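Local coordinates for fuculose-1-phosphate aldolase (Thermus thermophilus, PDB 2FK5), which is a class II aldolase of the AraD-like clan, an alpha/beta protein with helices packed on both faces of a mixed beta-sheet, at residues A8-V12 against L166-Y170; G27-R32 against A83-H88; L38-S42 against G66-S71; P58-I63 against R75-R79; A153-G157 against A169-M173. All coordinates share one frame; numbering follows the deposited sequence.

Contact 1 (A8-V12 against L166-Y170)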
# COMPACT_ATOMS: atom_id res chain seq x y z
N ALA A 8 8.97 1.13 -14.80
CA ALA A 8 10.15 1.23 -13.95
C ALA A 8 10.19 2.57 -13.23
O ALA A 8 10.54 2.62 -12.04
CB ALA A 8 11.42 1.04 -14.78
N PHE A 9 9.84 3.66 -13.92
CA PHE A 9 9.82 4.98 -13.30
C PHE A 9 8.73 5.00 -12.23
O PHE A 9 8.92 5.51 -11.13
CB PHE A 9 9.47 6.09 -14.30
CG PHE A 9 10.66 6.63 -15.06
CD1 PHE A 9 11.25 5.89 -16.08
CD2 PHE A 9 11.17 7.89 -14.76
CE1 PHE A 9 12.33 6.40 -16.80
CE2 PHE A 9 12.25 8.40 -15.46
CZ PHE A 9 12.84 7.66 -16.48
N ARG A 10 7.57 4.46 -12.59
CA ARG A 10 6.44 4.43 -11.69
C ARG A 10 6.77 3.66 -10.42
O ARG A 10 6.49 4.11 -9.32
CB ARG A 10 5.23 3.80 -12.38
CG ARG A 10 4.00 3.78 -11.51
CD ARG A 10 2.81 3.21 -12.28
NE ARG A 10 1.62 3.15 -11.44
CZ ARG A 10 0.48 2.56 -11.80
NH1 ARG A 10 -0.55 2.57 -10.96
N GLN A 11 7.36 2.49 -10.60
CA GLN A 11 7.73 1.63 -9.49
C GLN A 11 8.81 2.25 -8.60
O GLN A 11 8.74 2.17 -7.38
CB GLN A 11 8.20 0.29 -10.04
CG GLN A 11 8.85 -0.63 -9.04
CD GLN A 11 9.24 -1.95 -9.67
OE1 GLN A 11 10.17 -2.62 -9.22
NE2 GLN A 11 8.51 -2.35 -10.71
N VAL A 12 9.81 2.87 -9.22
CA VAL A 12 10.88 3.50 -8.46
C VAL A 12 10.30 4.62 -7.61
O VAL A 12 10.64 4.76 -6.44
CB VAL A 12 12.00 4.02 -9.40
CG1 VAL A 12 12.87 5.04 -8.66
CG2 VAL A 12 12.86 2.86 -9.86
N LEU A 166 17.88 2.06 -14.10
CA LEU A 166 17.10 2.83 -13.15
C LEU A 166 16.86 2.04 -11.86
O LEU A 166 16.98 2.58 -10.75
CB LEU A 166 15.76 3.24 -13.77
CG LEU A 166 14.90 4.16 -12.90
CD1 LEU A 166 15.65 5.44 -12.56
CD2 LEU A 166 13.62 4.49 -13.64
N LEU A 167 16.52 0.76 -12.00
CA LEU A 167 16.28 -0.08 -10.82
C LEU A 167 17.58 -0.26 -10.05
O LEU A 167 17.58 -0.38 -8.82
CB LEU A 167 15.73 -1.44 -11.25
CG LEU A 167 14.27 -1.39 -11.73
CD1 LEU A 167 13.88 -2.72 -12.36
CD2 LEU A 167 13.37 -1.06 -10.55
N GLU A 168 18.69 -0.27 -10.77
CA GLU A 168 20.00 -0.41 -10.13
C GLU A 168 20.29 0.85 -9.31
O GLU A 168 20.73 0.76 -8.17
CB GLU A 168 21.07 -0.59 -11.20
CG GLU A 168 22.48 -0.69 -10.66
CD GLU A 168 23.51 -0.66 -11.78
OE1 GLU A 168 24.70 -0.90 -11.50
OE2 GLU A 168 23.13 -0.39 -12.93
N ALA A 169 20.03 2.02 -9.90
CA ALA A 169 20.25 3.30 -9.22
C ALA A 169 19.38 3.39 -7.97
O ALA A 169 19.82 3.81 -6.90
CB ALA A 169 19.92 4.45 -10.18
N TYR A 170 18.11 3.01 -8.13
CA TYR A 170 17.16 3.01 -7.03
C TYR A 170 17.69 2.13 -5.90
O TYR A 170 17.62 2.52 -4.73
CB TYR A 170 15.80 2.47 -7.52
CG TYR A 170 14.96 1.87 -6.41
CD1 TYR A 170 14.95 0.49 -6.18
CD2 TYR A 170 14.24 2.69 -5.54
CE1 TYR A 170 14.24 -0.05 -5.11
CE2 TYR A 170 13.54 2.15 -4.45
CZ TYR A 170 13.55 0.78 -4.25
OH TYR A 170 12.90 0.25 -3.16
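A chi1 of -175° points the Leu166 branch at helix 3-18, and a chi1 of -86° in Phe9, with CG beside the backbone N, brings the end of its ring to that branch. The methyl Leu166 CD2 then sits over one face of the Phe9 ring, 3.9 Å from the centroid and displaced toward the rim, a CH-pi contact; its nearest ring atom is Phe9 CD1 at 3.7 Å. The two side chains lie roughly at right angles. One turn further on, Val12 packs mainly with CG2, which reaches three residues of the facing helix: Tyr170 CB at 3.8 Å, Leu166 CG at 3.9 Å and Leu167 CD2 at 4.0 Å. Leu167 CD2 also meets the amide oxygen Gln11 OE1. No hydrogen bond joins the segments. Their axes run nearly parallel (12°), and the 10.2 Å axis separation is bridged by leucine, valine and aromatic side chains. Tyr170 also packs on Phe17 of a neighbouring subunit. Beneath the pair lies the sheet: Leu166 rests on Phe29 and Val31 of strand 28-32 and on Val87 of strand 85-89, Phe9 also touches Val31, and Tyr170 extends along helix 3-18 to Asp15 and Leu16.

Contact 2 (G27-R32 against A83-H88). With SO4 (sulfate ion), chain C.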
# COMPACT_ATOMS: atom_id res chain seq x y z
N GLY A 27 12.85 15.12 -4.97
CA GLY A 27 13.58 14.15 -5.77
C GLY A 27 13.24 14.08 -7.25
O GLY A 27 12.26 14.66 -7.71
N ASN A 28 14.05 13.35 -8.00
CA ASN A 28 13.83 13.19 -9.42
C ASN A 28 14.71 12.07 -9.95
O ASN A 28 15.72 11.73 -9.34
CB ASN A 28 14.13 14.50 -10.15
CG ASN A 28 15.33 15.22 -9.56
OD1 ASN A 28 16.47 14.79 -9.73
ND2 ASN A 28 15.07 16.32 -8.85
N PHE A 29 14.31 11.47 -11.06
CA PHE A 29 15.13 10.42 -11.63
C PHE A 29 15.05 10.43 -13.13
O PHE A 29 14.10 10.95 -13.71
CB PHE A 29 14.78 9.04 -11.07
CG PHE A 29 13.37 8.90 -10.61
CD1 PHE A 29 12.42 8.25 -11.40
CD2 PHE A 29 12.99 9.37 -9.36
CE1 PHE A 29 11.11 8.08 -10.93
CE2 PHE A 29 11.69 9.21 -8.89
CZ PHE A 29 10.76 8.56 -9.68
N SER A 30 16.06 9.85 -13.75
CA SER A 30 16.15 9.83 -15.20
C SER A 30 16.93 8.63 -15.70
O SER A 30 17.58 7.91 -14.93
CB SER A 30 16.88 11.08 -15.67
OG SER A 30 18.22 11.05 -15.17
N VAL A 31 16.86 8.43 -17.02
CA VAL A 31 17.60 7.37 -17.68
C VAL A 31 18.17 7.97 -18.97
O VAL A 31 17.59 8.88 -19.55
CB VAL A 31 16.72 6.15 -18.05
CG1 VAL A 31 16.12 5.54 -16.79
CG2 VAL A 31 15.62 6.57 -19.02
N ARG A 32 19.33 7.47 -19.37
CA ARG A 32 19.99 7.94 -20.59
C ARG A 32 19.22 7.35 -21.77
O ARG A 32 18.79 6.20 -21.72
CB ARG A 32 21.43 7.41 -20.61
CG ARG A 32 22.30 7.92 -21.76
CD ARG A 32 22.86 9.30 -21.46
NE ARG A 32 23.97 9.62 -22.36
CZ ARG A 32 23.83 10.06 -23.60
NH1 ARG A 32 22.61 10.26 -24.09
NH2 ARG A 32 24.89 10.27 -24.36
N ALA A 83 27.09 7.17 -16.93
CA ALA A 83 25.84 6.85 -16.25
C ALA A 83 24.74 6.53 -17.24
O ALA A 83 24.62 7.18 -18.27
CB ALA A 83 25.41 8.02 -15.37
N ARG A 84 23.94 5.51 -16.92
CA ARG A 84 22.81 5.11 -17.76
C ARG A 84 21.49 5.48 -17.08
O ARG A 84 20.43 5.45 -17.69
CB ARG A 84 22.86 3.60 -18.03
CG ARG A 84 23.98 3.19 -18.97
CD ARG A 84 23.87 3.93 -20.30
NE ARG A 84 24.75 3.36 -21.31
CZ ARG A 84 24.80 3.79 -22.57
NH1 ARG A 84 24.03 4.79 -22.97
NH2 ARG A 84 25.63 3.20 -23.43
N ALA A 85 21.57 5.84 -15.80
CA ALA A 85 20.39 6.26 -15.05
C ALA A 85 20.85 7.02 -13.82
O ALA A 85 21.95 6.79 -13.32
CB ALA A 85 19.55 5.04 -14.65
N LEU A 86 20.01 7.93 -13.33
CA LEU A 86 20.35 8.71 -12.15
C LEU A 86 19.14 8.89 -11.24
O LEU A 86 18.04 9.17 -11.70
CB LEU A 86 20.87 10.09 -12.55
CG LEU A 86 21.44 10.98 -11.44
CD1 LEU A 86 22.69 10.32 -10.86
CD2 LEU A 86 21.79 12.35 -12.01
N VAL A 87 19.35 8.71 -9.93
CA VAL A 87 18.27 8.90 -8.97
C VAL A 87 18.73 9.92 -7.94
O VAL A 87 19.80 9.77 -7.36
CB VAL A 87 17.91 7.60 -8.20
CG1 VAL A 87 17.00 7.93 -7.01
CG2 VAL A 87 17.21 6.61 -9.12
N HIS A 88 17.93 10.96 -7.76
CA HIS A 88 18.23 11.98 -6.77
C HIS A 88 17.11 11.84 -5.73
O HIS A 88 15.93 11.94 -6.06
CB HIS A 88 18.21 13.39 -7.37
CG HIS A 88 18.49 14.47 -6.37
ND1 HIS A 88 17.81 15.66 -6.36
CD2 HIS A 88 19.37 14.53 -5.34
CE1 HIS A 88 18.24 16.41 -5.36
NE2 HIS A 88 19.19 15.74 -4.72
S SO4 C . 11.69 18.74 -9.06
O1 SO4 C . 12.44 17.60 -9.75
O2 SO4 C . 11.79 19.96 -9.97
O3 SO4 C . 10.32 18.38 -9.01
O4 SO4 C . 12.47 19.05 -7.92
O HOH W 1 25.99 8.64 -20.19
O HOH W 2 19.66 4.17 -19.97
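Strands 28-32 and 85-88 form an antiparallel ladder in the middle of the mixed sheet. Asn28 and His88 make one hydrogen-bonded pair, with His88 N to Asn28 O at 2.8 Å, and Ser30 with Leu86 makes the next; Phe29-Val87 and Val31-Ala85 are the non-hydrogen-bonded pairs between and beyond them. At the far end Arg32 N donates almost straight to Arg84 O (2.8 Å, 174° at the hydrogen), although it approaches from well above the carbonyl plane. Water 2 links that same Arg84 O to Arg32 O. On the face bearing Asn28, Ser30, Leu86 and His88, Asn28 OD1 lies 3.2 Å from His88 CB, and the amide and imidazole planes are 39° apart. Asn28 ND2 donates to sulfate O1 at 3.1 Å and OD1 is hydrogen-bonded to His74 NE2; with both ends bonded, the rotation of the amide is fixed. Ser30 OG is likewise tied to His74 and Tyr78. His88 ND1 is buried and has no partner in the model, while its ring stacks on Phe154. The other face is apolar, with Phe29 CB 4.0 Å from Val87 CG2. On its other edge the chain opens with a classic beta bulge, Arg84 and Ala85 both facing Gly157, while the pairing with strand 28-32 stays a regular antiparallel ladder.

Contact 3 (L38-S42 against G66-S71). With SO4 (sulfate ion), chain C.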
# COMPACT_ATOMS: atom_id res chain seq x y z
N LEU A 38 15.66 10.95 -20.28
CA LEU A 38 14.25 11.05 -19.93
C LEU A 38 14.21 11.31 -18.43
O LEU A 38 14.78 10.54 -17.67
CB LEU A 38 13.57 9.71 -20.26
CG LEU A 38 12.05 9.61 -20.10
CD1 LEU A 38 11.38 10.60 -21.04
CD2 LEU A 38 11.58 8.18 -20.40
N ILE A 39 13.54 12.37 -18.02
CA ILE A 39 13.50 12.71 -16.61
C ILE A 39 12.10 13.14 -16.17
O ILE A 39 11.28 13.55 -16.99
CB ILE A 39 14.51 13.86 -16.32
CG1 ILE A 39 14.64 14.13 -14.82
CG2 ILE A 39 14.08 15.12 -17.04
CD1 ILE A 39 15.82 15.05 -14.50
N THR A 40 11.85 13.04 -14.87
CA THR A 40 10.58 13.44 -14.28
C THR A 40 10.42 14.96 -14.36
O THR A 40 11.40 15.71 -14.24
CB THR A 40 10.50 13.02 -12.79
OG1 THR A 40 11.67 13.49 -12.11
CG2 THR A 40 10.41 11.50 -12.66
N LYS A 41 9.19 15.41 -14.57
CA LYS A 41 8.93 16.84 -14.66
C LYS A 41 8.98 17.51 -13.29
O LYS A 41 8.95 16.85 -12.26
CB LYS A 41 7.55 17.11 -15.28
CG LYS A 41 7.44 16.76 -16.75
CD LYS A 41 6.04 17.10 -17.26
CE LYS A 41 5.90 16.73 -18.73
NZ LYS A 41 4.52 16.99 -19.21
N SER A 42 9.05 18.84 -13.30
CA SER A 42 9.11 19.60 -12.07
C SER A 42 7.76 19.59 -11.36
O SER A 42 6.71 19.58 -12.01
CB SER A 42 9.52 21.05 -12.38
OG SER A 42 9.79 21.77 -11.19
N GLY A 66 9.42 22.90 -17.91
CA GLY A 66 8.67 21.88 -17.21
C GLY A 66 9.54 20.74 -16.71
O GLY A 66 9.09 19.93 -15.90
N ALA A 67 10.78 20.68 -17.18
CA ALA A 67 11.67 19.61 -16.74
C ALA A 67 12.11 19.83 -15.30
O ALA A 67 12.13 20.96 -14.82
CB ALA A 67 12.88 19.54 -17.66
N SER A 68 12.47 18.74 -14.62
CA SER A 68 12.93 18.80 -13.24
C SER A 68 13.91 19.95 -13.06
O SER A 68 14.74 20.19 -13.93
CB SER A 68 13.62 17.49 -12.85
OG SER A 68 14.42 17.67 -11.70
N VAL A 69 13.82 20.64 -11.93
CA VAL A 69 14.71 21.75 -11.65
C VAL A 69 16.17 21.30 -11.55
O VAL A 69 17.08 22.12 -11.67
CB VAL A 69 14.31 22.46 -10.33
CG1 VAL A 69 15.22 23.63 -10.07
CG2 VAL A 69 12.86 22.93 -10.43
N GLU A 70 16.39 20.00 -11.35
CA GLU A 70 17.74 19.45 -11.25
C GLU A 70 18.24 18.91 -12.58
O GLU A 70 19.28 18.26 -12.65
CB GLU A 70 17.76 18.31 -10.22
CG GLU A 70 17.23 18.69 -8.86
CD GLU A 70 18.11 19.70 -8.16
OE1 GLU A 70 18.75 20.51 -8.87
OE2 GLU A 70 18.15 19.70 -6.91
N SER A 71 17.50 19.18 -13.65
CA SER A 71 17.89 18.67 -14.96
C SER A 71 19.31 19.06 -15.34
O SER A 71 19.98 18.30 -16.02
CB SER A 71 16.90 19.12 -16.03
OG SER A 71 15.65 18.48 -15.86
S SO4 C . 11.69 18.74 -9.06
O1 SO4 C . 12.44 17.60 -9.75
O2 SO4 C . 11.79 19.96 -9.97
O3 SO4 C . 10.32 18.38 -9.01
O4 SO4 C . 12.47 19.05 -7.92
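Sulfate O2 is gripped from both segments at once: Ser42 OG donates to it at 3.0 Å and Val69 N at 2.9 Å, the latter bond practically straight (178° at the hydrogen). The methyl Val69 CG2 packs against the same hydroxyl, 3.4 Å from Ser42 OG. A second sulfate oxygen, O1, takes the hydroxyl of Ser68 at 2.8 Å. With OG anti to the backbone N (chi1 162°), Ser68 serves two ends, giving to the sulfate while accepting from Glu70 N. That internal bond makes an ST turn, and it falls inside a type I beta turn from Ser68 to Ser71 that leads into helix 71-80 with Glu70 at the N-cap. The turn is tightened at Ser68 O, which accepts both Ser71 N and Ser71 OG. Gly43 N, Lys46 NZ and Asn28 ND2 complete the anion site begun by Ser42 OG, Ser68 OG and Val69 N; its sulfate probably comes from the crystallisation liquor. Beside it the backbones of Lys41 and Ala67 are joined in a single beta bridge. Ser42 N donates to Gly66 O at 2.8 Å, whereas Ser68 N to Thr40 O is a weak bond, long and bent. Gly66 has a positive phi of 95°, where a side chain would press on the preceding carbonyl. Lys41 lays its CB 3.3 Å from Gly66 O and then runs out fully extended, its NZ hydrogen-bonded to Glu52 O. Beneath the turn, Ile39 CD1 touches Ser68 CB and, at 3.7 Å, Ser71 OG.

Contact 4 (P58-I63 against R75-R79)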
# COMPACT_ATOMS: atom_id res chain seq x y z
N PRO A 58 17.72 17.06 -24.20
CA PRO A 58 18.94 16.78 -24.97
C PRO A 58 20.16 17.17 -24.15
O PRO A 58 20.06 18.00 -23.26
CB PRO A 58 18.76 17.65 -26.22
CG PRO A 58 18.07 18.87 -25.66
CD PRO A 58 17.07 18.30 -24.66
N LEU A 59 21.31 16.57 -24.44
CA LEU A 59 22.53 16.91 -23.73
C LEU A 59 23.01 18.28 -24.21
O LEU A 59 23.66 19.02 -23.47
CB LEU A 59 23.63 15.87 -23.96
CG LEU A 59 23.40 14.48 -23.37
CD1 LEU A 59 24.66 13.64 -23.49
CD2 LEU A 59 23.01 14.61 -21.91
N GLU A 60 22.67 18.60 -25.45
CA GLU A 60 23.04 19.89 -26.03
C GLU A 60 21.79 20.58 -26.54
O GLU A 60 21.03 20.02 -27.33
CB GLU A 60 24.04 19.71 -27.19
CG GLU A 60 25.38 19.14 -26.78
CD GLU A 60 26.02 19.90 -25.63
OE1 GLU A 60 25.99 21.15 -25.64
OE2 GLU A 60 26.56 19.25 -24.71
N GLY A 61 21.57 21.80 -26.08
CA GLY A 61 20.40 22.54 -26.49
C GLY A 61 19.63 23.03 -25.28
O GLY A 61 20.04 22.77 -24.14
N PRO A 62 18.51 23.73 -25.49
CA PRO A 62 17.69 24.26 -24.39
C PRO A 62 17.04 23.17 -23.56
O PRO A 62 16.55 22.17 -24.10
CB PRO A 62 16.64 25.10 -25.13
CG PRO A 62 17.30 25.45 -26.43
CD PRO A 62 17.99 24.17 -26.79
N ILE A 63 17.04 23.34 -22.24
CA ILE A 63 16.38 22.36 -21.38
C ILE A 63 14.90 22.72 -21.46
O ILE A 63 14.51 23.82 -21.09
CB ILE A 63 16.86 22.46 -19.92
CG1 ILE A 63 18.32 22.01 -19.81
CG2 ILE A 63 15.97 21.59 -19.02
CD1 ILE A 63 18.86 22.04 -18.41
N ARG A 75 21.92 16.32 -16.61
CA ARG A 75 22.56 16.51 -17.91
C ARG A 75 24.08 16.47 -17.81
O ARG A 75 24.75 15.80 -18.60
CB ARG A 75 22.12 17.85 -18.52
CG ARG A 75 22.70 18.07 -19.92
CD ARG A 75 22.23 19.38 -20.50
NE ARG A 75 22.74 20.51 -19.73
CZ ARG A 75 22.53 21.78 -20.04
NH1 ARG A 75 21.81 22.08 -21.12
NH2 ARG A 75 23.03 22.75 -19.29
N GLU A 76 24.63 17.17 -16.83
CA GLU A 76 26.08 17.21 -16.66
C GLU A 76 26.62 15.83 -16.32
O GLU A 76 27.69 15.44 -16.79
CB GLU A 76 26.45 18.22 -15.57
CG GLU A 76 27.88 18.74 -15.66
CD GLU A 76 28.17 19.42 -16.99
OE1 GLU A 76 27.29 20.18 -17.47
OE2 GLU A 76 29.26 19.21 -17.55
N VAL A 77 25.89 15.07 -15.50
CA VAL A 77 26.33 13.72 -15.15
C VAL A 77 26.39 12.85 -16.40
O VAL A 77 27.33 12.08 -16.58
CB VAL A 77 25.36 13.05 -14.13
CG1 VAL A 77 25.74 11.59 -13.94
CG2 VAL A 77 25.39 13.78 -12.80
N TYR A 78 25.39 12.97 -17.26
CA TYR A 78 25.39 12.16 -18.47
C TYR A 78 26.47 12.62 -19.44
O TYR A 78 27.06 11.81 -20.14
CB TYR A 78 24.02 12.22 -19.14
CG TYR A 78 22.96 11.45 -18.37
CD1 TYR A 78 21.75 12.05 -18.04
CD2 TYR A 78 23.19 10.14 -17.97
CE1 TYR A 78 20.77 11.34 -17.33
CE2 TYR A 78 22.22 9.42 -17.26
CZ TYR A 78 21.02 10.03 -16.94
OH TYR A 78 20.06 9.34 -16.23
N ARG A 79 26.74 13.92 -19.45
CA ARG A 79 27.78 14.47 -20.32
C ARG A 79 29.16 13.95 -19.91
O ARG A 79 29.91 13.45 -20.74
CB ARG A 79 27.80 16.00 -20.24
CG ARG A 79 26.70 16.73 -20.97
CD ARG A 79 26.77 18.22 -20.64
NE ARG A 79 25.92 19.06 -21.47
CZ ARG A 79 25.78 20.37 -21.31
NH1 ARG A 79 26.43 20.99 -20.34
NH2 ARG A 79 25.00 21.07 -22.13
O HOH W 3 20.24 20.39 -22.53
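The Arg75 guanidinium is layered between two side chains, with Ile63 CD1 4.0 Å above the centre of one face and Arg79 NH2 3.2 Å above the centre of the other. At its edge, in the plane, lie Gly61 O and water 3, which accepts from Arg75 NH1 and donates to Gly61 O. A bend at chi3 (65°) turns the end of Arg75 into this place after CG and CD have passed along Leu59 O. The Arg79 guanidinium meets the same carbonyl with its own edge: NH2 at 2.8 Å and NE at 3.0 Å both donate to Leu59 O, a side-on grip by two nitrogens on one oxygen that should limit rotation of the group. Glu60 OE2 forms a salt bridge to Arg79 NE at 3.3 Å, its carboxylate plane only 12° from that of the guanidinium. Glu76 OE1 receives Arg79 NH1 at 3.1 Å, and the two acids probably offset the closeness of the arginines. Leu59 CD2 packs on Tyr78 CB at 3.8 Å. Ser135 OG of a neighbouring subunit is hydrogen-bonded to Glu60 O. Glu60, Arg79 and Glu76 form a salt-bridge network which, with the arginine grip on Leu59 O, joins the loop after strand 54-58 to helix 71-80.

Contact 5 (A153-G157 against A169-M173)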
# COMPACT_ATOMS: atom_id res chain seq x y z
N ALA A 153 21.02 13.10 -2.07
CA ALA A 153 22.04 12.24 -2.63
C ALA A 153 21.72 11.87 -4.07
O ALA A 153 20.56 11.95 -4.50
CB ALA A 153 22.16 10.98 -1.79
N PHE A 154 22.75 11.43 -4.79
CA PHE A 154 22.62 10.99 -6.18
C PHE A 154 23.23 9.60 -6.27
O PHE A 154 24.26 9.34 -5.65
CB PHE A 154 23.38 11.93 -7.13
CG PHE A 154 22.79 13.30 -7.23
CD1 PHE A 154 23.07 14.27 -6.28
CD2 PHE A 154 21.92 13.62 -8.27
CE1 PHE A 154 22.49 15.53 -6.35
CE2 PHE A 154 21.34 14.88 -8.35
CZ PHE A 154 21.62 15.83 -7.39
N ALA A 155 22.60 8.70 -7.02
CA ALA A 155 23.12 7.35 -7.20
C ALA A 155 23.01 7.04 -8.69
O ALA A 155 22.00 7.39 -9.31
CB ALA A 155 22.31 6.34 -6.40
N VAL A 156 24.02 6.39 -9.24
CA VAL A 156 24.02 6.09 -10.67
C VAL A 156 23.81 4.63 -10.99
O VAL A 156 24.21 3.74 -10.23
CB VAL A 156 25.37 6.51 -11.32
CG1 VAL A 156 25.71 7.93 -10.95
CG2 VAL A 156 26.48 5.58 -10.88
N GLY A 157 23.17 4.38 -12.13
CA GLY A 157 22.94 3.03 -12.61
C GLY A 157 23.77 2.90 -13.88
O GLY A 157 23.84 3.85 -14.65
N ALA A 169 20.03 2.02 -9.90
CA ALA A 169 20.25 3.30 -9.22
C ALA A 169 19.38 3.39 -7.97
O ALA A 169 19.82 3.81 -6.90
CB ALA A 169 19.92 4.45 -10.18
N TYR A 170 18.11 3.01 -8.13
CA TYR A 170 17.16 3.01 -7.03
C TYR A 170 17.69 2.13 -5.90
O TYR A 170 17.62 2.52 -4.73
CB TYR A 170 15.80 2.47 -7.52
CG TYR A 170 14.96 1.87 -6.41
CD1 TYR A 170 14.95 0.49 -6.18
CD2 TYR A 170 14.24 2.69 -5.54
CE1 TYR A 170 14.24 -0.05 -5.11
CE2 TYR A 170 13.54 2.15 -4.45
CZ TYR A 170 13.55 0.78 -4.25
OH TYR A 170 12.90 0.25 -3.16
N GLY A 171 18.21 0.96 -6.26
CA GLY A 171 18.75 0.03 -5.28
C GLY A 171 19.92 0.61 -4.50
O GLY A 171 20.06 0.39 -3.29
N LEU A 172 20.76 1.37 -5.19
CA LEU A 172 21.91 1.98 -4.53
C LEU A 172 21.43 3.06 -3.58
O LEU A 172 22.02 3.26 -2.52
CB LEU A 172 22.86 2.61 -5.55
CG LEU A 172 23.66 1.63 -6.41
CD1 LEU A 172 24.45 2.38 -7.46
CD2 LEU A 172 24.59 0.82 -5.51
N MET A 173 20.36 3.75 -3.96
CA MET A 173 19.83 4.81 -3.11
C MET A 173 19.27 4.21 -1.81
O MET A 173 19.51 4.74 -0.73
CB MET A 173 18.74 5.59 -3.84
CG MET A 173 18.20 6.80 -3.06
SD MET A 173 19.47 8.03 -2.65
CE MET A 173 19.84 8.68 -4.28
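The first group of contacts is between apolar side chains. Ala155 CB, pointing at the helix, touches Leu172 CB at 3.9 Å and Met173 CE at 4.0 Å, and Ala153 CB meets Met173 SD at 4.1 Å. Met173 gets there by starting with CG anti to the backbone N and then bending at chi2 (59°) and again at chi3 (69°), which curls the thioether back along the strand. A second kind of contact sets methyl groups against backbone oxygens. Leu172 CD1 lies only 3.1 Å from Val156 O, a tight approach, while Met173 CE sits 3.4 Å from Ala153 O; from the strand's side, Ala155 CB rests 3.6 Å from Ala169 O. No hydrogen bond crosses between the segments. Small residues govern the third feature, the backbone approach: the CA atoms of Gly157 and Ala169 are 4.3 Å apart, with Ala169 CB against Gly157 N, and the strand and helix axes come within 6.8 Å. Phe154 and Val156 point away from this helix and pack instead on Leu140 of helix 130-142, Phe154 touching Val136 as well. Helix 162-191 follows strand 152-157 directly and folds back over it at 141°, a beta-alpha unit whose strand lies between helices on its two faces, as in an alpha-beta-alpha sandwich.

How the contacts relate
Contacts 1, 2 and 5 are buried, 2 and 5 nearest the centre of the chain, whereas contacts 3 and 4 lie farther out and are partly buried. Helix 162-191 serves both contact 1 and contact 5, with Ala169 and Tyr170 in each segment pair, and its packing is largely apolar, with no hydrogen bond across either contact. Contact 2 lies beneath it and is held by backbone hydrogen bonds; Val87 touches Ala169, and its strand 85-89 borders the strand of contact 5. Strand 28-32 passes the sheet on to the strand of contact 3, and both contacts share the sulfate. Contact 4 relies on arginine bonds to a carbonyl, salt bridges and a water, yet Tyr78 OH bonds to Ser30 OG of contact 2.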